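Local coordinates for putative oxidoreductase FAD-binding subunit (Sulfolobus tokodaii, PDB 4ZOH), which binds FAD and is probably the flavin-carrying subunit of a multi-subunit oxidoreductase of the molybdopterin dehydrogenase type, at residues B[26-31]-B[43-48]; B[69-74]-B[164-169]; B[205-210]-B[220-225]. All blocks are in the same frame, centred on the assembly; numbering follows the deposited sequence.

Interaction 1 (B[26-31]-B[43-48]); sequences DARPLA and RLIRPS. With FAD (flavin-adenine dinucleotide), chain H.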
loop_
_atom_site.group_PDB
_atom_site.type_symbol
_atom_site.label_atom_id
_atom_site.label_comp_id
_atom_site.label_asym_id
_atom_site.label_seq_id
_atom_site.Cartn_x
_atom_site.Cartn_y
_atom_site.Cartn_z
ATOM N N ASP B 26 41.826 -5.931 -12.775
ATOM C CA ASP B 26 40.632 -6.743 -12.695
ATOM C C ASP B 26 39.331 -5.937 -12.875
ATOM O O ASP B 26 38.251 -6.394 -12.540
ATOM C CB ASP B 26 40.653 -7.468 -11.384
ATOM C CG ASP B 26 40.291 -6.587 -10.303
ATOM O OD1 ASP B 26 40.768 -5.422 -10.276
ATOM O OD2 ASP B 26 39.457 -7.030 -9.520
ATOM N N ALA B 27 39.457 -4.731 -13.387
ATOM C CA ALA B 27 38.338 -3.968 -13.885
ATOM C C ALA B 27 37.933 -4.540 -15.247
ATOM O O ALA B 27 38.793 -4.933 -16.011
ATOM C CB ALA B 27 38.721 -2.518 -14.027
ATOM N N ARG B 28 36.640 -4.609 -15.532
ATOM C CA ARG B 28 36.130 -5.139 -16.820
ATOM C C ARG B 28 35.455 -4.000 -17.584
ATOM O O ARG B 28 34.689 -3.234 -16.986
ATOM C CB ARG B 28 35.128 -6.301 -16.574
ATOM C CG ARG B 28 35.755 -7.641 -16.193
ATOM C CD ARG B 28 36.356 -8.277 -17.437
ATOM N NE ARG B 28 37.665 -8.862 -17.193
ATOM C CZ ARG B 28 37.910 -10.178 -17.152
ATOM N NH1 ARG B 28 36.931 -11.058 -17.346
ATOM N NH2 ARG B 28 39.144 -10.634 -16.930
ATOM N N PRO B 29 35.728 -3.858 -18.897
ATOM C CA PRO B 29 34.940 -2.867 -19.615
ATOM C C PRO B 29 33.523 -3.363 -19.969
ATOM O O PRO B 29 33.306 -4.590 -20.107
ATOM C CB PRO B 29 35.745 -2.653 -20.885
ATOM C CG PRO B 29 36.413 -3.957 -21.106
ATOM C CD PRO B 29 36.784 -4.441 -19.748
ATOM N N LEU B 30 32.594 -2.422 -20.156
ATOM C CA LEU B 30 31.170 -2.733 -20.431
ATOM C C LEU B 30 30.842 -2.220 -21.790
ATOM O O LEU B 30 30.918 -1.027 -22.012
ATOM C CB LEU B 30 30.234 -2.046 -19.416
ATOM C CG LEU B 30 28.693 -1.974 -19.677
ATOM C CD1 LEU B 30 28.074 -3.384 -19.736
ATOM C CD2 LEU B 30 27.974 -1.106 -18.614
ATOM N N ALA B 31 30.425 -3.114 -22.687
ATOM C CA ALA B 31 29.885 -2.730 -23.980
ATOM C C ALA B 31 28.350 -2.883 -23.973
ATOM O O ALA B 31 27.647 -2.085 -23.320
ATOM C CB ALA B 31 30.526 -3.549 -25.101
ATOM N N ARG B 43 27.002 -13.914 -10.245
ATOM C CA ARG B 43 28.185 -13.727 -9.413
ATOM C C ARG B 43 29.324 -14.682 -9.795
ATOM O O ARG B 43 30.087 -15.154 -8.953
ATOM C CB ARG B 43 27.827 -13.763 -7.909
ATOM C CG ARG B 43 26.917 -12.582 -7.511
ATOM C CD ARG B 43 26.765 -12.423 -6.016
ATOM N NE ARG B 43 25.668 -11.482 -5.792
ATOM C CZ ARG B 43 25.457 -10.810 -4.657
ATOM N NH1 ARG B 43 26.270 -10.969 -3.608
ATOM N NH2 ARG B 43 24.427 -9.991 -4.578
ATOM N N LEU B 44 29.421 -14.948 -11.082
ATOM C CA LEU B 44 30.504 -15.766 -11.639
ATOM C C LEU B 44 31.740 -14.911 -11.900
ATOM O O LEU B 44 32.771 -15.423 -12.222
ATOM C CB LEU B 44 30.018 -16.445 -12.938
ATOM C CG LEU B 44 28.832 -17.397 -12.779
ATOM C CD1 LEU B 44 28.260 -17.747 -14.124
ATOM C CD2 LEU B 44 29.190 -18.669 -12.034
ATOM N N ILE B 45 31.619 -13.595 -11.770
ATOM C CA ILE B 45 32.749 -12.663 -11.856
ATOM C C ILE B 45 32.547 -11.603 -10.783
ATOM O O ILE B 45 31.400 -11.294 -10.417
ATOM C CB ILE B 45 32.894 -12.096 -13.301
ATOM C CG1 ILE B 45 34.292 -11.585 -13.597
ATOM C CG2 ILE B 45 31.828 -11.067 -13.705
ATOM C CD1 ILE B 45 34.592 -11.692 -15.081
ATOM N N ARG B 46 33.647 -11.041 -10.288
ATOM C CA ARG B 46 33.622 -10.071 -9.186
ATOM C C ARG B 46 34.689 -9.036 -9.421
ATOM O O ARG B 46 35.659 -9.014 -8.705
ATOM C CB ARG B 46 33.917 -10.753 -7.861
ATOM C CG ARG B 46 32.822 -11.677 -7.400
ATOM C CD ARG B 46 33.194 -12.342 -6.096
ATOM N NE ARG B 46 32.151 -13.262 -5.663
ATOM C CZ ARG B 46 31.084 -12.895 -4.966
ATOM N NH1 ARG B 46 30.878 -11.618 -4.618
ATOM N NH2 ARG B 46 30.208 -13.811 -4.625
ATOM N N PRO B 47 34.508 -8.167 -10.428
ATOM C CA PRO B 47 35.544 -7.210 -10.695
ATOM C C PRO B 47 35.467 -6.066 -9.683
ATOM O O PRO B 47 34.450 -5.906 -9.031
ATOM C CB PRO B 47 35.213 -6.713 -12.098
ATOM C CG PRO B 47 33.796 -7.042 -12.347
ATOM C CD PRO B 47 33.289 -7.902 -11.216
ATOM N N SER B 48 36.535 -5.285 -9.568
ATOM C CA SER B 48 36.621 -4.171 -8.648
ATOM C C SER B 48 35.884 -3.016 -9.275
ATOM O O SER B 48 35.233 -2.232 -8.581
ATOM C CB SER B 48 38.088 -3.793 -8.434
ATOM O OG SER B 48 38.766 -3.730 -9.688
HETATM P PA FAD H . 29.631 -7.322 -22.853
HETATM O O1A FAD H . 28.712 -8.239 -22.120
HETATM O O2A FAD H . 29.620 -5.872 -22.619
HETATM O O5B FAD H . 31.110 -7.771 -22.621
HETATM C C5B FAD H . 31.465 -9.183 -22.726
HETATM C C4B FAD H . 33.053 -9.352 -22.408
HETATM O O4B FAD H . 33.908 -8.535 -23.304
HETATM C C3B FAD H . 33.321 -8.782 -21.021
HETATM O O3B FAD H . 34.278 -9.584 -20.375
HETATM C C2B FAD H . 33.817 -7.337 -21.263
HETATM O O2B FAD H . 34.654 -6.817 -20.222
HETATM C C1B FAD H . 34.637 -7.497 -22.497
HETATM N N9A FAD H . 34.579 -6.513 -23.571
HETATM C C8A FAD H . 33.513 -5.947 -24.132
HETATM N N7A FAD H . 33.914 -5.165 -25.161
HETATM C C5A FAD H . 35.264 -5.260 -25.239
HETATM C C6A FAD H . 36.239 -4.709 -26.097
HETATM N N6A FAD H . 35.826 -3.916 -27.082
HETATM N N1A FAD H . 37.540 -4.995 -25.900
HETATM C C2A FAD H . 37.946 -5.863 -24.937
HETATM N N3A FAD H . 37.043 -6.394 -24.106
HETATM C C4A FAD H . 35.695 -6.118 -24.233
HETATM N N1 FAD H . 25.491 -14.753 -28.523
HETATM C C2 FAD H . 25.596 -15.561 -29.651
HETATM O O2 FAD H . 26.641 -15.585 -30.268
HETATM N N3 FAD H . 24.543 -16.315 -30.074
HETATM C C4 FAD H . 23.373 -16.318 -29.391
HETATM O O4 FAD H . 22.437 -16.984 -29.845
HETATM C C4X FAD H . 23.260 -15.530 -28.225
HETATM N N5 FAD H . 22.070 -15.525 -27.531
HETATM C C5X FAD H . 21.981 -14.742 -26.341
HETATM C C6 FAD H . 20.795 -14.796 -25.616
HETATM C C7 FAD H . 20.653 -14.016 -24.458
HETATM C C7M FAD H . 19.306 -14.122 -23.710
HETATM C C8 FAD H . 21.723 -13.211 -24.015
HETATM C C8M FAD H . 21.655 -12.348 -22.726
HETATM C C9 FAD H . 22.941 -13.196 -24.720
HETATM C C9A FAD H . 23.059 -13.946 -25.893
HETATM N N10 FAD H . 24.258 -13.961 -26.638
HETATM C C10 FAD H . 24.322 -14.754 -27.799
HETATM C "C1'" FAD H . 25.429 -13.183 -26.246
HETATM C "C2'" FAD H . 25.378 -11.762 -26.838
HETATM O "O2'" FAD H . 25.664 -11.861 -28.249
HETATM C "C3'" FAD H . 26.346 -10.779 -26.121
HETATM O "O3'" FAD H . 25.937 -9.475 -26.543
HETATM C "C4'" FAD H . 27.806 -10.981 -26.491
HETATM O "O4'" FAD H . 28.141 -12.349 -26.257
HETATM C "C5'" FAD H . 28.747 -10.071 -25.673
HETATM O "O5'" FAD H . 28.728 -8.784 -26.344
HETATM P P FAD H . 28.397 -7.477 -25.526
HETATM O O1P FAD H . 28.710 -6.303 -26.395
HETATM O O2P FAD H . 27.032 -7.551 -24.958
HETATM O O3P FAD H . 29.526 -7.617 -24.430
#

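Interaction 2 (B[69-74]-B[164-169]); sequences YKIGAL and IQVPTF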
loop_
_atom_site.group_PDB
_atom_site.type_symbol
_atom_site.label_atom_id
_atom_site.label_comp_id
_atom_site.label_asym_id
_atom_site.label_seq_id
_atom_site.Cartn_x
_atom_site.Cartn_y
_atom_site.Cartn_z
ATOM N N TYR B 69 35.870 -4.544 -45.309
ATOM C CA TYR B 69 34.963 -3.892 -44.376
ATOM C C TYR B 69 35.665 -3.724 -43.034
ATOM O O TYR B 69 36.303 -4.674 -42.535
ATOM C CB TYR B 69 33.738 -4.724 -44.165
ATOM C CG TYR B 69 32.761 -4.767 -45.304
ATOM C CD1 TYR B 69 31.920 -3.696 -45.539
ATOM C CD2 TYR B 69 32.628 -5.943 -46.115
ATOM C CE1 TYR B 69 30.954 -3.755 -46.539
ATOM C CE2 TYR B 69 31.686 -6.009 -47.141
ATOM C CZ TYR B 69 30.859 -4.919 -47.340
ATOM O OH TYR B 69 29.926 -4.924 -48.321
ATOM N N LYS B 70 35.598 -2.503 -42.494
ATOM C CA LYS B 70 36.089 -2.228 -41.152
ATOM C C LYS B 70 34.878 -1.940 -40.258
ATOM O O LYS B 70 33.969 -1.157 -40.622
ATOM C CB LYS B 70 37.103 -1.085 -41.157
ATOM C CG LYS B 70 38.151 -1.263 -42.230
ATOM C CD LYS B 70 39.415 -0.543 -41.894
ATOM C CE LYS B 70 40.456 -0.934 -42.920
ATOM N NZ LYS B 70 41.703 -0.232 -42.588
ATOM N N ILE B 71 34.843 -2.660 -39.130
ATOM C CA ILE B 71 33.651 -2.711 -38.302
ATOM C C ILE B 71 34.066 -2.257 -36.933
ATOM O O ILE B 71 34.901 -2.915 -36.289
ATOM C CB ILE B 71 33.027 -4.135 -38.209
ATOM C CG1 ILE B 71 32.679 -4.658 -39.581
ATOM C CG2 ILE B 71 31.788 -4.141 -37.266
ATOM C CD1 ILE B 71 32.886 -6.140 -39.637
ATOM N N GLY B 72 33.475 -1.162 -36.467
ATOM C CA GLY B 72 33.824 -0.691 -35.109
ATOM C C GLY B 72 33.428 -1.723 -34.067
ATOM O O GLY B 72 32.349 -2.318 -34.185
ATOM N N ALA B 73 34.254 -1.910 -33.030
ATOM C CA ALA B 73 33.916 -2.849 -31.990
ATOM C C ALA B 73 32.563 -2.623 -31.300
ATOM O O ALA B 73 32.001 -3.573 -30.787
ATOM C CB ALA B 73 35.010 -2.938 -30.934
ATOM N N LEU B 74 32.067 -1.396 -31.250
ATOM C CA LEU B 74 30.847 -1.131 -30.498
ATOM C C LEU B 74 29.633 -1.275 -31.401
ATOM O O LEU B 74 28.512 -1.094 -30.928
ATOM C CB LEU B 74 30.847 0.246 -29.821
ATOM C CG LEU B 74 31.640 0.467 -28.528
ATOM C CD1 LEU B 74 31.160 1.773 -27.931
ATOM C CD2 LEU B 74 31.508 -0.625 -27.500
ATOM N N ILE B 164 37.005 -4.832 -36.119
ATOM C CA ILE B 164 37.046 -6.112 -36.788
ATOM C C ILE B 164 37.125 -5.790 -38.266
ATOM O O ILE B 164 36.367 -4.881 -38.768
ATOM C CB ILE B 164 35.813 -7.025 -36.468
ATOM C CG1 ILE B 164 35.824 -7.527 -35.010
ATOM C CG2 ILE B 164 35.881 -8.312 -37.303
ATOM C CD1 ILE B 164 35.634 -6.464 -33.928
ATOM N N GLN B 165 38.074 -6.482 -38.933
ATOM C CA GLN B 165 38.269 -6.410 -40.438
ATOM C C GLN B 165 38.011 -7.734 -41.151
ATOM O O GLN B 165 38.435 -8.823 -40.704
ATOM C CB GLN B 165 39.702 -6.014 -40.737
ATOM C CG GLN B 165 40.060 -4.569 -40.398
ATOM C CD GLN B 165 41.556 -4.454 -40.236
ATOM O OE1 GLN B 165 42.299 -5.192 -40.896
ATOM N NE2 GLN B 165 42.014 -3.581 -39.332
ATOM N N VAL B 166 37.290 -7.644 -42.250
ATOM C CA VAL B 166 36.964 -8.805 -43.079
ATOM C C VAL B 166 37.087 -8.373 -44.558
ATOM O O VAL B 166 36.840 -7.201 -44.880
ATOM C CB VAL B 166 35.519 -9.342 -42.798
ATOM C CG1 VAL B 166 35.416 -9.991 -41.400
ATOM C CG2 VAL B 166 34.439 -8.291 -43.051
ATOM N N PRO B 167 37.434 -9.316 -45.472
ATOM C CA PRO B 167 37.396 -8.998 -46.907
ATOM C C PRO B 167 35.948 -8.718 -47.319
ATOM O O PRO B 167 35.006 -9.087 -46.594
ATOM C CB PRO B 167 37.899 -10.299 -47.567
ATOM C CG PRO B 167 38.678 -10.998 -46.487
ATOM C CD PRO B 167 37.913 -10.693 -45.219
ATOM N N THR B 168 35.744 -8.112 -48.483
ATOM C CA THR B 168 34.394 -7.736 -48.911
ATOM C C THR B 168 33.552 -8.807 -49.590
ATOM O O THR B 168 32.333 -8.628 -49.747
ATOM C CB THR B 168 34.396 -6.509 -49.820
ATOM O OG1 THR B 168 35.397 -6.694 -50.802
ATOM C CG2 THR B 168 34.733 -5.314 -49.018
ATOM N N PHE B 169 34.209 -9.903 -50.002
ATOM C CA PHE B 169 33.572 -11.086 -50.650
ATOM C C PHE B 169 32.530 -10.774 -51.694
ATOM O O PHE B 169 31.475 -11.431 -51.709
ATOM C CB PHE B 169 32.996 -12.052 -49.608
ATOM C CG PHE B 169 34.018 -12.564 -48.649
ATOM C CD1 PHE B 169 34.859 -13.615 -49.012
ATOM C CD2 PHE B 169 34.141 -11.997 -47.385
ATOM C CE1 PHE B 169 35.824 -14.061 -48.128
ATOM C CE2 PHE B 169 35.075 -12.453 -46.481
ATOM C CZ PHE B 169 35.928 -13.483 -46.863
#

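Interaction 3 (B[205-210]-B[220-225]); sequences VRIGLT and KGAEEE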
loop_
_atom_site.group_PDB
_atom_site.type_symbol
_atom_site.label_atom_id
_atom_site.label_comp_id
_atom_site.label_asym_id
_atom_site.label_seq_id
_atom_site.Cartn_x
_atom_site.Cartn_y
_atom_site.Cartn_z
ATOM N N VAL B 205 36.191 -21.627 -51.436
ATOM C CA VAL B 205 35.179 -22.087 -50.486
ATOM C C VAL B 205 35.707 -21.948 -49.054
ATOM O O VAL B 205 36.875 -22.185 -48.809
ATOM C CB VAL B 205 34.640 -23.486 -50.804
ATOM C CG1 VAL B 205 35.775 -24.513 -50.775
ATOM C CG2 VAL B 205 33.469 -23.853 -49.883
ATOM N N ARG B 206 34.860 -21.465 -48.135
ATOM C CA ARG B 206 35.263 -21.360 -46.720
ATOM C C ARG B 206 34.144 -21.839 -45.831
ATOM O O ARG B 206 32.982 -21.456 -46.007
ATOM C CB ARG B 206 35.655 -19.924 -46.382
ATOM C CG ARG B 206 36.810 -19.377 -47.197
ATOM C CD ARG B 206 36.371 -18.066 -47.813
ATOM N NE ARG B 206 37.459 -17.288 -48.367
ATOM C CZ ARG B 206 38.325 -16.536 -47.693
ATOM N NH1 ARG B 206 38.278 -16.407 -46.367
ATOM N NH2 ARG B 206 39.271 -15.886 -48.361
ATOM N N ILE B 207 34.492 -22.728 -44.914
ATOM C CA ILE B 207 33.506 -23.338 -44.027
ATOM C C ILE B 207 33.902 -23.206 -42.552
ATOM O O ILE B 207 34.993 -23.682 -42.137
ATOM C CB ILE B 207 33.238 -24.783 -44.411
ATOM C CG1 ILE B 207 32.823 -24.841 -45.885
ATOM C CG2 ILE B 207 32.138 -25.324 -43.520
ATOM C CD1 ILE B 207 32.517 -26.217 -46.433
ATOM N N GLY B 208 33.076 -22.488 -41.767
ATOM C CA GLY B 208 33.403 -22.329 -40.327
ATOM C C GLY B 208 32.440 -23.095 -39.427
ATOM O O GLY B 208 31.234 -23.135 -39.679
ATOM N N LEU B 209 32.987 -23.713 -38.386
ATOM C CA LEU B 209 32.189 -24.463 -37.466
ATOM C C LEU B 209 32.287 -23.848 -36.076
ATOM O O LEU B 209 33.372 -23.629 -35.520
ATOM C CB LEU B 209 32.621 -25.940 -37.410
ATOM C CG LEU B 209 32.686 -26.861 -38.642
ATOM C CD1 LEU B 209 33.074 -28.262 -38.158
ATOM C CD2 LEU B 209 31.418 -26.859 -39.500
ATOM N N THR B 210 31.116 -23.614 -35.516
ATOM C CA THR B 210 31.003 -23.203 -34.144
ATOM C C THR B 210 30.154 -24.195 -33.342
ATOM O O THR B 210 29.374 -25.008 -33.901
ATOM C CB THR B 210 30.503 -21.737 -34.038
ATOM O OG1 THR B 210 30.680 -21.281 -32.682
ATOM C CG2 THR B 210 29.040 -21.626 -34.487
ATOM N N LYS B 220 38.265 -27.988 -42.851
ATOM C CA LYS B 220 39.372 -28.221 -43.799
ATOM C C LYS B 220 39.108 -29.333 -44.831
ATOM O O LYS B 220 39.375 -29.188 -46.033
ATOM C CB LYS B 220 40.684 -28.485 -43.017
ATOM C CG LYS B 220 41.336 -27.277 -42.329
ATOM C CD LYS B 220 42.135 -26.364 -43.272
ATOM C CE LYS B 220 41.272 -25.383 -44.119
ATOM N NZ LYS B 220 41.363 -23.927 -43.757
ATOM N N GLY B 221 38.541 -30.431 -44.348
ATOM C CA GLY B 221 38.245 -31.592 -45.173
ATOM C C GLY B 221 37.080 -31.344 -46.100
ATOM O O GLY B 221 37.042 -31.860 -47.245
ATOM N N ALA B 222 36.101 -30.581 -45.620
ATOM C CA ALA B 222 34.969 -30.273 -46.480
ATOM C C ALA B 222 35.436 -29.306 -47.570
ATOM O O ALA B 222 35.012 -29.389 -48.750
ATOM C CB ALA B 222 33.797 -29.718 -45.680
ATOM N N GLU B 223 36.349 -28.436 -47.178
ATOM C CA GLU B 223 36.963 -27.502 -48.115
ATOM C C GLU B 223 37.774 -28.147 -49.258
ATOM O O GLU B 223 37.474 -27.893 -50.446
ATOM C CB GLU B 223 37.773 -26.449 -47.370
ATOM C CG GLU B 223 36.853 -25.420 -46.755
ATOM C CD GLU B 223 37.577 -24.516 -45.785
ATOM O OE1 GLU B 223 38.813 -24.345 -45.929
ATOM O OE2 GLU B 223 36.887 -23.962 -44.893
ATOM N N GLU B 224 38.788 -28.942 -48.903
ATOM C CA GLU B 224 39.470 -29.870 -49.826
ATOM C C GLU B 224 38.523 -30.550 -50.817
ATOM O O GLU B 224 38.693 -30.450 -51.995
ATOM C CB GLU B 224 40.098 -30.962 -49.016
ATOM C CG GLU B 224 41.572 -30.812 -48.761
ATOM C CD GLU B 224 42.074 -32.117 -48.203
ATOM O OE1 GLU B 224 41.811 -33.163 -48.823
ATOM O OE2 GLU B 224 42.670 -32.112 -47.117
ATOM N N GLU B 225 37.471 -31.172 -50.330
ATOM C CA GLU B 225 36.495 -31.831 -51.196
ATOM C C GLU B 225 35.796 -30.944 -52.233
ATOM O O GLU B 225 35.315 -31.441 -53.244
ATOM C CB GLU B 225 35.472 -32.518 -50.328
ATOM C CG GLU B 225 35.252 -33.977 -50.601
ATOM C CD GLU B 225 36.468 -34.661 -51.216
ATOM O OE1 GLU B 225 37.519 -34.916 -50.511
ATOM O OE2 GLU B 225 36.300 -34.901 -52.428
#

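Interaction 1 (B[26-31]-B[43-48])
The tight part of this contact lies where Pro47 and Ile45 meet the chain at Arg28. CB of Pro47 sits 3.1 Å from Asp26 O, and the same ring edge reaches the start of the Arg28 side chain, with CG of Arg28 4.2 Å from CB of Pro47. Farther along, the arginine bends at chi2 and chi3 and crosses Ile45 at about a right angle. Its NH1 comes to 3.3 Å from the Ile45 CD1 methyl, which approaches the guanidinium obliquely. Ile45 holds CG1 anti to its backbone N (chi1 -158°), directing CD1 at the arginine. Behind them, Leu40 of helix 36-41 packs on both Ile45 and Pro47.

The opposite end is looser, with Asp26 exposed to solvent. Asp26 OD1 accepts a hydrogen bond from Ser48 OG, 2.7 Å, the hydroxyl arriving 38° above the carboxylate plane. Arg46 leads away separately, to a salt bridge with an acidic side chain on the chain of another protein.

Past Arg28 the chain serves the cofactor: Pro29 O accepts the ribose hydroxyl O2B of FAD at 2.6 Å, and Ala31 N donates to phosphate oxygen O2A at 2.9 Å. Strands 28-30 and 49-52, parallel neighbours in their sheet, are joined through helix 36-41 in a beta-alpha-beta crossover; the loop after its first strand, Gly33 to Ser35, supplies part of the FAD site.

Interaction 2 (B[69-74]-B[164-169])
Four backbone hydrogen bonds join Tyr69 to Val166 and Ile71 to Ile164, pairing two inner strands of the five-stranded antiparallel sheet in the FAD-binding domain. Ile71 N reaches Ile164 O at 2.7 Å, and Ile164 N returns to Ile71 O at 2.9 Å with an N-H...O angle of 169°. Tyr69 N gives to Val166 O at 2.9 Å, while Val166 N donates to Tyr69 O. Between these two hydrogen-bonded pairs lies the non-hydrogen-bonded pair Lys70-Gln165, where the alpha hydrogens fill in: CA of Gln165 points its hydrogen at Tyr69 O, 3.4 Å away, and CA of Lys70 does the same to Ile164 O.

The two faces of the pair differ sharply. On one, the aliphatic stems of Lys70 and Gln165 run beside each other, their polar ends engaged by Asp65 and Glu163 respectively. The other is apolar: CD1 of Ile71 touches CG2 of both Ile164 and Val166, and Val166 CG2 also touches CB of Tyr69 at 3.8 Å. Helix 106-112 covers this side through Ile106 and Ile110, and Ile62 of strand 62-64 adds to it beside Tyr69 and Ile71.

At the far end the second strand turns away after Pro167, and Thr168 comes up against the aromatic ring. With CG of Tyr69 anti to its carbonyl carbon (chi1 -73°), the ring is carried beyond the strand pair to meet this turn. Pro167 O lies at its edge, near the ring plane. Over one face sits the Thr168 methyl in a CH-pi contact, CG2 standing 4.0 Å from the Tyr69 ring centroid and 29° off the ring normal.

Interaction 3 (B[205-210]-B[220-225])
The carboxylate of Glu223, the flat group of this contact, turns one face to the backbone of Val205-Ile207. Over that face stands Val205 O, 3.9 Å from Glu223 CD. Ile207 N approaches from the same side of the plane, giving OE2 of Glu223 a hydrogen bond of 2.7 Å on the anti side, 31° out of plane with a fairly straight N-H...O angle of 159°. Lys220 NZ lies on the other side of the plane and makes a long salt bridge to OE1 of Glu223, 3.4 Å, from one turn earlier in the helix. Arg218, just before the helix, adds a salt bridge from NE to OE2. This buried acid is therefore gripped by one backbone amide and two cationic side chains, which probably favour its charged form and offset the acceptors Val205 O and Ile207 O nearby.

Glu223 holds CG anti to its own carbonyl carbon (chi1 -77°) and is extended beyond it, so that it reaches from the helix to the strand alongside Ile207, the two side chains running in opposite directions. An apolar contact joins Ile207 CD1 to Ala222 CB at 3.8 Å, and Val205 CG1 packs against the helix backbone, 3.8 Å from Glu223 O.

Strand 205-210 and helix 220-225 run nearly antiparallel, their axes 7.8 Å apart at closest approach. Together they form a strand-to-helix packing in the CO dehydrogenase flavoprotein C-terminal domain. Strand 201-210 is flanked in its sheet by 189-198 and by the short 217-218; Val191, Leu193 and Leu195 pack beside Val205 and Ile207, while helix 233-243 contributes Ala243 against Ala222.

From the N terminus the three contacts follow in series; none lies within or crosses another. Interaction 1 closes a short loop of 11 residues containing helix 36-41. Interaction 2 spans far more, 89 residues, bringing strand 160-167 back beside strand 68-72 after several helices and strands. Interaction 3 closes nine residues around strand 217-218 in the C-terminal region. Neighbouring contacts meet directly: Ala31 packs on Leu74 near the FAD, joining the parallel and five-stranded sheets, and Phe169 packs on the Arg206 guanidinium, joining the latter to the C-terminal sheet. Interactions 1 and 3 do not touch, lying on opposite sides of the chain's centre, about 19 Å apart at their nearest atoms.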